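Long-range contacts in delta-1-pyrroline-5-carboxylate dehydrogenase, mitochondrial (Mus musculus, PDB 4E3X), which catalyses the NAD-dependent oxidation of glutamate gamma-semialdehyde to glutamate, the second step of proline degradation, in mitochondria: residues A340-C348 / E446-T454; F388-F397 / C421-P431. One frame throughout, in Å; residues are numbered along the deposited sequence.

How the contacts relate
From the N terminus, the chain leaves helix 329-341 through 340-348, the loop that carries the nucleophile Cys348. It then runs through strand 351-357 to 388-397, turns through helix 394-409 and returns as 421-431. That return closes contact 2. Contact 1 closes later, when 446-454 comes back to 340-348, so contact 2 is nested inside its loop. Strands 428-436 and 452-458 are parallel neighbours in one sheet, and each contact uses one of them. The two contacts also touch: Gln346 OE1 lies 2.9 Å from Ile392 N, a probable hydrogen bond, and Phe388 packs on the backbone of Phe341 and Gly344.

Contact 1: A340-C348 / E446-T454; sequences AFEYGGQKC and EEIFGPVLT
The Phe449 ring has Gln346 C and Lys347 N over one face, both offset toward the rim; Phe449 CZ comes within 3.6 Å of Cys348 N. This is the catalytic loop of the aldehyde dehydrogenase fold: the end of helix 329-341 packs on Pro451 and Leu453, while the part leading to the nucleophile Cys348 lies on the loop of Glu447 and Phe449. The Phe341 ring has Ala340 CB over its centre, 3.9 Å above the plane, and Val452 N at the edge. Phe341 CE1 meets Pro451 O obliquely at 3.4 Å. Leu453 CB packs on Ala340 CB and on Phe341 CZ.

No direct hydrogen bond joins the two segments. Gly344 O packs 2.9 Å from Pro451 N, which has no hydrogen to share. One water donates to both Gln346 OE1 and Phe449 O; the other partner of OE1 is probably Ile392 N. Gln346, extended beyond CG, donates from NE2 to Tyr343 O at 3.1 Å, 46° above the carbonyl plane, with that oxygen near its amide plane. Gln346 N reaches the same oxygen from the opposite face, so two bonds grip it. Phe449 touches Asn211, the probable transition state stabilizer, whose ND2 donates to Gln346 O. The OE2 of Glu447, an NAD(+)-binding residue, accepts from Gly317 N. A water between the segments lies 2.9 Å from Lys347 O and 2.7 Å from Glu447 OE2.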
# COMPACT_ATOMS: atom_id res chain seq x y z
N ALA B 340 27.92 -8.84 -11.92
CA ALA B 340 27.46 -9.69 -13.01
C ALA B 340 27.56 -11.18 -12.70
O ALA B 340 26.73 -11.97 -13.18
CB ALA B 340 28.22 -9.39 -14.28
N PHE B 341 28.57 -11.58 -11.93
CA PHE B 341 28.91 -13.00 -11.85
C PHE B 341 28.79 -13.66 -10.47
O PHE B 341 28.76 -14.88 -10.39
CB PHE B 341 30.32 -13.23 -12.40
CG PHE B 341 30.50 -12.81 -13.84
CD1 PHE B 341 29.51 -13.07 -14.77
CD2 PHE B 341 31.65 -12.15 -14.25
CE1 PHE B 341 29.66 -12.69 -16.10
CE2 PHE B 341 31.81 -11.76 -15.57
CZ PHE B 341 30.82 -12.03 -16.49
N GLU B 342 28.73 -12.88 -9.39
CA GLU B 342 28.52 -13.49 -8.08
C GLU B 342 27.21 -14.27 -8.07
O GLU B 342 26.22 -13.83 -8.68
CB GLU B 342 28.55 -12.46 -6.96
CG GLU B 342 29.96 -11.98 -6.63
CD GLU B 342 30.01 -10.94 -5.53
OE1 GLU B 342 29.12 -10.06 -5.49
OE2 GLU B 342 30.93 -11.02 -4.70
N TYR B 343 27.22 -15.42 -7.41
CA TYR B 343 26.10 -16.36 -7.44
C TYR B 343 25.63 -16.63 -8.89
O TYR B 343 24.44 -16.82 -9.16
CB TYR B 343 24.95 -15.94 -6.50
CG TYR B 343 23.91 -17.03 -6.32
CD1 TYR B 343 24.29 -18.36 -6.10
CD2 TYR B 343 22.55 -16.75 -6.39
CE1 TYR B 343 23.36 -19.37 -5.96
CE2 TYR B 343 21.60 -17.76 -6.24
CZ TYR B 343 22.02 -19.06 -6.02
OH TYR B 343 21.09 -20.07 -5.88
N GLY B 344 26.59 -16.64 -9.81
CA GLY B 344 26.29 -16.90 -11.21
C GLY B 344 25.31 -15.93 -11.84
O GLY B 344 24.58 -16.30 -12.77
N GLY B 345 25.27 -14.69 -11.34
CA GLY B 345 24.35 -13.69 -11.86
C GLY B 345 22.89 -13.96 -11.53
O GLY B 345 22.00 -13.33 -12.11
N GLN B 346 22.64 -14.90 -10.62
CA GLN B 346 21.27 -15.28 -10.28
C GLN B 346 20.67 -14.37 -9.20
O GLN B 346 20.20 -14.83 -8.16
CB GLN B 346 21.23 -16.73 -9.83
CG GLN B 346 21.79 -17.68 -10.87
CD GLN B 346 21.80 -19.10 -10.37
OE1 GLN B 346 21.02 -19.94 -10.83
NE2 GLN B 346 22.67 -19.39 -9.40
N LYS B 347 20.71 -13.07 -9.47
CA LYS B 347 20.16 -12.10 -8.54
C LYS B 347 19.28 -11.13 -9.30
O LYS B 347 19.62 -10.72 -10.41
CB LYS B 347 21.27 -11.31 -7.85
CG LYS B 347 22.27 -12.14 -7.05
CD LYS B 347 23.20 -11.23 -6.26
CE LYS B 347 24.18 -12.04 -5.43
NZ LYS B 347 25.05 -11.16 -4.59
N CYS B 348 18.17 -10.74 -8.70
CA CYS B 348 17.28 -9.75 -9.30
C CYS B 348 17.99 -8.42 -9.48
O CYS B 348 17.54 -7.59 -10.25
CB CYS B 348 16.05 -9.54 -8.42
SG CYS B 348 15.04 -10.99 -8.24
N GLU B 446 16.07 -8.70 -21.94
CA GLU B 446 15.46 -9.82 -21.24
C GLU B 446 16.31 -10.35 -20.10
O GLU B 446 17.53 -10.52 -20.23
CB GLU B 446 15.11 -10.93 -22.23
CG GLU B 446 14.21 -10.45 -23.36
CD GLU B 446 13.86 -11.54 -24.35
OE1 GLU B 446 13.52 -12.66 -23.91
OE2 GLU B 446 13.92 -11.27 -25.57
N GLU B 447 15.67 -10.62 -18.96
CA GLU B 447 16.36 -11.10 -17.78
C GLU B 447 16.77 -12.56 -17.94
O GLU B 447 15.92 -13.44 -18.08
CB GLU B 447 15.50 -10.91 -16.52
CG GLU B 447 16.23 -11.25 -15.22
CD GLU B 447 15.36 -11.07 -13.98
OE1 GLU B 447 14.20 -11.52 -14.00
OE2 GLU B 447 15.86 -10.48 -12.99
N ILE B 448 18.07 -12.81 -17.92
CA ILE B 448 18.61 -14.15 -18.13
C ILE B 448 18.78 -14.94 -16.83
O ILE B 448 18.56 -16.15 -16.80
CB ILE B 448 19.95 -14.07 -18.89
CG1 ILE B 448 19.74 -13.44 -20.27
CG2 ILE B 448 20.58 -15.45 -19.02
CD1 ILE B 448 21.02 -13.16 -21.01
N PHE B 449 19.15 -14.25 -15.75
CA PHE B 449 19.39 -14.91 -14.46
C PHE B 449 20.51 -15.95 -14.59
O PHE B 449 20.39 -17.10 -14.16
CB PHE B 449 18.09 -15.51 -13.88
CG PHE B 449 17.71 -14.94 -12.55
CD1 PHE B 449 17.68 -15.73 -11.41
CD2 PHE B 449 17.39 -13.59 -12.43
CE1 PHE B 449 17.33 -15.20 -10.18
CE2 PHE B 449 17.03 -13.05 -11.21
CZ PHE B 449 17.00 -13.86 -10.08
N GLY B 450 21.60 -15.52 -15.20
CA GLY B 450 22.78 -16.35 -15.39
C GLY B 450 23.99 -15.45 -15.50
O GLY B 450 23.86 -14.23 -15.49
N PRO B 451 25.19 -16.05 -15.61
CA PRO B 451 26.43 -15.26 -15.59
C PRO B 451 26.76 -14.72 -16.97
O PRO B 451 27.75 -15.10 -17.58
CB PRO B 451 27.47 -16.28 -15.13
CG PRO B 451 26.96 -17.59 -15.64
CD PRO B 451 25.45 -17.50 -15.58
N VAL B 452 25.90 -13.83 -17.45
CA VAL B 452 25.96 -13.35 -18.83
C VAL B 452 25.88 -11.83 -18.86
O VAL B 452 24.82 -11.24 -18.64
CB VAL B 452 24.84 -13.96 -19.68
CG1 VAL B 452 24.96 -13.51 -21.13
CG2 VAL B 452 24.89 -15.48 -19.61
N LEU B 453 27.02 -11.20 -19.12
CA LEU B 453 27.13 -9.75 -19.14
C LEU B 453 27.22 -9.26 -20.57
O LEU B 453 28.05 -9.74 -21.35
CB LEU B 453 28.38 -9.33 -18.37
CG LEU B 453 28.72 -7.83 -18.38
CD1 LEU B 453 27.63 -7.03 -17.67
CD2 LEU B 453 30.07 -7.61 -17.74
N THR B 454 26.37 -8.30 -20.92
CA THR B 454 26.43 -7.68 -22.25
C THR B 454 26.93 -6.25 -22.14
O THR B 454 26.46 -5.49 -21.29
CB THR B 454 25.07 -7.70 -22.96
OG1 THR B 454 24.59 -9.05 -23.02
CG2 THR B 454 25.21 -7.16 -24.38
O HOH W 1 22.22 -11.83 -14.40
O HOH W 2 19.02 -19.01 -12.54
O HOH W 3 18.52 -9.89 -12.97

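Contact 2: F388-F397 / C421-P431; sequences FSAVIDAKAF and CNESVGYYVEP. With PRO (proline), chain J.
With chi1 at -174°, the Phe397 ring swings away from its own backbone N and reaches Glu423 and Tyr427 from the first turn of its helix. In Glu423, CG lies between the backbone N and the carbonyl carbon (chi1 61°), and the extended chain beyond it lies over the Phe397 ring. Glu423 CB stands over one face, 3.6 Å from the Phe397 ring centroid, in a CH-pi contact. The carboxylate stacks on the ring with planes 21° apart, and Glu423 CD comes within 3.4 Å of Phe397 CE1. A water donates to both Glu423 OE1 and Ala394 O. Asn422 N and Tyr428 O lie at the ring's edge. Cys421 SG approaches obliquely, 3.7 Å from Phe397 CZ.

The Tyr427 ring lies against the start of the same helix. Asp393 C sits over its centre and Ala394 N nearer the rim. A water is hydrogen-bonded to Ala394 N and to Tyr427 OH. Tyr427 centres an inverse gamma turn. Val391 N donates to Tyr427 O at 2.9 Å, bent and tilted from the carbonyl plane, the one direct hydrogen bond across the contact. Ala390 CB rests over a face of the Tyr428 ring, a second CH-pi contact.

Asp393 is the N-cap of the helix: Asp393 OD1 accepts from Ala396 N at 2.9 Å. The same oxygen takes a weak bond from the N of a bound proline, which Arg399 also holds.

Val391 and Val429 both touch Ile400 of helix 394-409. Phe388 CZ packs on Pro431 CD, and both residues lean on Phe341 of helix 329-341. The contact thus joins the start of helix 394-409, and the loop leading into it, to the hairpin of strands 421-422 and 428-436.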
# COMPACT_ATOMS: atom_id res chain seq x y z
N PHE B 388 32.26 -18.53 -8.10
CA PHE B 388 30.85 -18.91 -8.13
C PHE B 388 30.71 -20.32 -8.67
O PHE B 388 31.66 -20.87 -9.25
CB PHE B 388 29.98 -17.89 -8.89
CG PHE B 388 30.13 -17.92 -10.40
CD1 PHE B 388 31.09 -17.14 -11.04
CD2 PHE B 388 29.27 -18.67 -11.18
CE1 PHE B 388 31.19 -17.15 -12.43
CE2 PHE B 388 29.37 -18.68 -12.56
CZ PHE B 388 30.33 -17.91 -13.19
N SER B 389 29.55 -20.92 -8.45
CA SER B 389 29.34 -22.32 -8.80
C SER B 389 28.24 -22.48 -9.84
O SER B 389 27.87 -21.53 -10.53
CB SER B 389 29.01 -23.14 -7.54
OG SER B 389 29.07 -24.54 -7.80
N ALA B 390 27.74 -23.71 -9.97
CA ALA B 390 26.69 -24.04 -10.90
C ALA B 390 25.45 -23.18 -10.70
O ALA B 390 25.17 -22.73 -9.59
CB ALA B 390 26.32 -25.49 -10.74
N VAL B 391 24.69 -22.98 -11.78
CA VAL B 391 23.38 -22.36 -11.68
C VAL B 391 22.39 -23.35 -11.09
O VAL B 391 22.70 -24.53 -10.91
CB VAL B 391 22.89 -21.79 -13.04
CG1 VAL B 391 23.87 -20.73 -13.55
CG2 VAL B 391 22.70 -22.91 -14.07
N ILE B 392 21.19 -22.87 -10.76
CA ILE B 392 20.33 -23.57 -9.81
C ILE B 392 19.74 -24.91 -10.26
O ILE B 392 19.66 -25.84 -9.47
CB ILE B 392 19.19 -22.63 -9.32
CG1 ILE B 392 18.43 -23.24 -8.13
CG2 ILE B 392 18.25 -22.25 -10.46
CD1 ILE B 392 19.26 -23.36 -6.85
N ASP B 393 19.32 -25.01 -11.52
CA ASP B 393 18.64 -26.21 -11.97
C ASP B 393 18.69 -26.38 -13.48
O ASP B 393 19.26 -25.55 -14.20
CB ASP B 393 17.19 -26.28 -11.44
CG ASP B 393 16.28 -25.18 -11.98
OD1 ASP B 393 16.68 -24.40 -12.87
OD2 ASP B 393 15.14 -25.09 -11.49
N ALA B 394 18.11 -27.47 -13.95
CA ALA B 394 18.15 -27.82 -15.36
C ALA B 394 17.47 -26.77 -16.23
O ALA B 394 17.93 -26.47 -17.33
CB ALA B 394 17.52 -29.19 -15.59
N LYS B 395 16.38 -26.19 -15.73
CA LYS B 395 15.64 -25.19 -16.49
C LYS B 395 16.47 -23.92 -16.68
O LYS B 395 16.50 -23.34 -17.76
CB LYS B 395 14.30 -24.88 -15.83
N ALA B 396 17.15 -23.49 -15.63
CA ALA B 396 18.00 -22.31 -15.70
C ALA B 396 19.14 -22.55 -16.69
O ALA B 396 19.44 -21.70 -17.53
CB ALA B 396 18.56 -21.96 -14.33
N PHE B 397 19.75 -23.72 -16.58
CA PHE B 397 20.84 -24.11 -17.46
C PHE B 397 20.40 -24.06 -18.93
O PHE B 397 21.08 -23.49 -19.77
CB PHE B 397 21.33 -25.52 -17.10
CG PHE B 397 22.55 -25.96 -17.87
CD1 PHE B 397 22.42 -26.61 -19.08
CD2 PHE B 397 23.82 -25.74 -17.36
CE1 PHE B 397 23.53 -27.03 -19.79
CE2 PHE B 397 24.94 -26.16 -18.07
CZ PHE B 397 24.79 -26.80 -19.28
N CYS B 421 29.56 -24.27 -21.38
CA CYS B 421 28.74 -24.83 -20.31
C CYS B 421 28.75 -26.35 -20.35
O CYS B 421 28.99 -26.95 -21.40
CB CYS B 421 27.31 -24.27 -20.34
SG CYS B 421 26.36 -24.65 -21.83
N ASN B 422 28.49 -26.98 -19.21
CA ASN B 422 28.59 -28.43 -19.06
C ASN B 422 27.69 -28.87 -17.92
O ASN B 422 27.90 -28.48 -16.77
CB ASN B 422 30.05 -28.80 -18.75
CG ASN B 422 30.31 -30.30 -18.77
OD1 ASN B 422 29.42 -31.11 -18.48
ND2 ASN B 422 31.53 -30.68 -19.09
N GLU B 423 26.67 -29.67 -18.22
CA GLU B 423 25.75 -30.12 -17.18
C GLU B 423 25.90 -31.60 -16.82
O GLU B 423 24.98 -32.20 -16.28
CB GLU B 423 24.29 -29.79 -17.52
CG GLU B 423 23.76 -30.43 -18.79
CD GLU B 423 22.28 -30.13 -19.01
OE1 GLU B 423 21.59 -29.77 -18.03
OE2 GLU B 423 21.82 -30.23 -20.17
N SER B 424 27.07 -32.17 -17.10
CA SER B 424 27.29 -33.59 -16.82
C SER B 424 27.31 -33.92 -15.32
O SER B 424 26.85 -34.99 -14.91
CB SER B 424 28.56 -34.10 -17.51
OG SER B 424 29.72 -33.50 -16.95
N VAL B 425 27.84 -33.01 -14.51
CA VAL B 425 27.98 -33.25 -13.07
C VAL B 425 27.16 -32.25 -12.25
O VAL B 425 26.45 -32.63 -11.31
CB VAL B 425 29.45 -33.19 -12.63
CG1 VAL B 425 29.57 -33.34 -11.12
CG2 VAL B 425 30.26 -34.27 -13.34
N GLY B 426 27.28 -30.97 -12.61
CA GLY B 426 26.46 -29.92 -12.04
C GLY B 426 26.02 -29.03 -13.18
O GLY B 426 26.43 -29.24 -14.31
N TYR B 427 25.18 -28.04 -12.90
CA TYR B 427 24.70 -27.13 -13.95
C TYR B 427 25.70 -26.00 -14.17
O TYR B 427 25.42 -24.84 -13.89
CB TYR B 427 23.30 -26.62 -13.60
CG TYR B 427 22.33 -27.76 -13.41
CD1 TYR B 427 21.96 -28.57 -14.47
CD2 TYR B 427 21.79 -28.04 -12.15
CE1 TYR B 427 21.09 -29.63 -14.31
CE2 TYR B 427 20.90 -29.10 -11.98
CZ TYR B 427 20.55 -29.88 -13.06
OH TYR B 427 19.68 -30.94 -12.90
N TYR B 428 26.87 -26.34 -14.70
CA TYR B 428 27.98 -25.41 -14.75
C TYR B 428 28.02 -24.54 -16.01
O TYR B 428 28.08 -25.04 -17.13
CB TYR B 428 29.30 -26.16 -14.62
CG TYR B 428 29.69 -26.53 -13.20
CD1 TYR B 428 30.05 -25.55 -12.28
CD2 TYR B 428 29.74 -27.86 -12.80
CE1 TYR B 428 30.43 -25.88 -11.00
CE2 TYR B 428 30.12 -28.20 -11.52
CZ TYR B 428 30.47 -27.21 -10.62
OH TYR B 428 30.86 -27.55 -9.35
N VAL B 429 28.01 -23.23 -15.79
CA VAL B 429 28.12 -22.25 -16.87
C VAL B 429 29.29 -21.32 -16.57
O VAL B 429 29.36 -20.75 -15.48
CB VAL B 429 26.83 -21.40 -16.97
CG1 VAL B 429 26.93 -20.41 -18.13
CG2 VAL B 429 25.62 -22.30 -17.13
N GLU B 430 30.22 -21.18 -17.52
CA GLU B 430 31.31 -20.24 -17.35
C GLU B 430 30.79 -18.80 -17.39
O GLU B 430 29.76 -18.54 -18.03
CB GLU B 430 32.36 -20.43 -18.45
CG GLU B 430 33.05 -21.78 -18.42
CD GLU B 430 33.74 -22.07 -17.10
OE1 GLU B 430 33.61 -23.20 -16.59
OE2 GLU B 430 34.41 -21.16 -16.56
N PRO B 431 31.49 -17.87 -16.73
CA PRO B 431 31.08 -16.47 -16.87
C PRO B 431 31.27 -16.04 -18.32
O PRO B 431 32.26 -16.42 -18.96
CB PRO B 431 32.05 -15.73 -15.95
CG PRO B 431 33.23 -16.61 -15.83
CD PRO B 431 32.70 -18.02 -15.90
N PRO J . 14.81 -22.22 -12.15
CA PRO J . 13.49 -22.41 -12.76
C PRO J . 13.41 -21.77 -14.15
O PRO J . 14.42 -21.30 -14.68
CB PRO J . 12.54 -21.71 -11.78
CG PRO J . 13.42 -21.07 -10.72
CD PRO J . 14.70 -21.84 -10.74
OXT PRO J . 12.35 -21.73 -14.76
O HOH W 4 28.02 -21.89 -13.32
O HOH W 5 17.31 -29.66 -12.05
O HOH W 6 19.10 -28.39 -19.00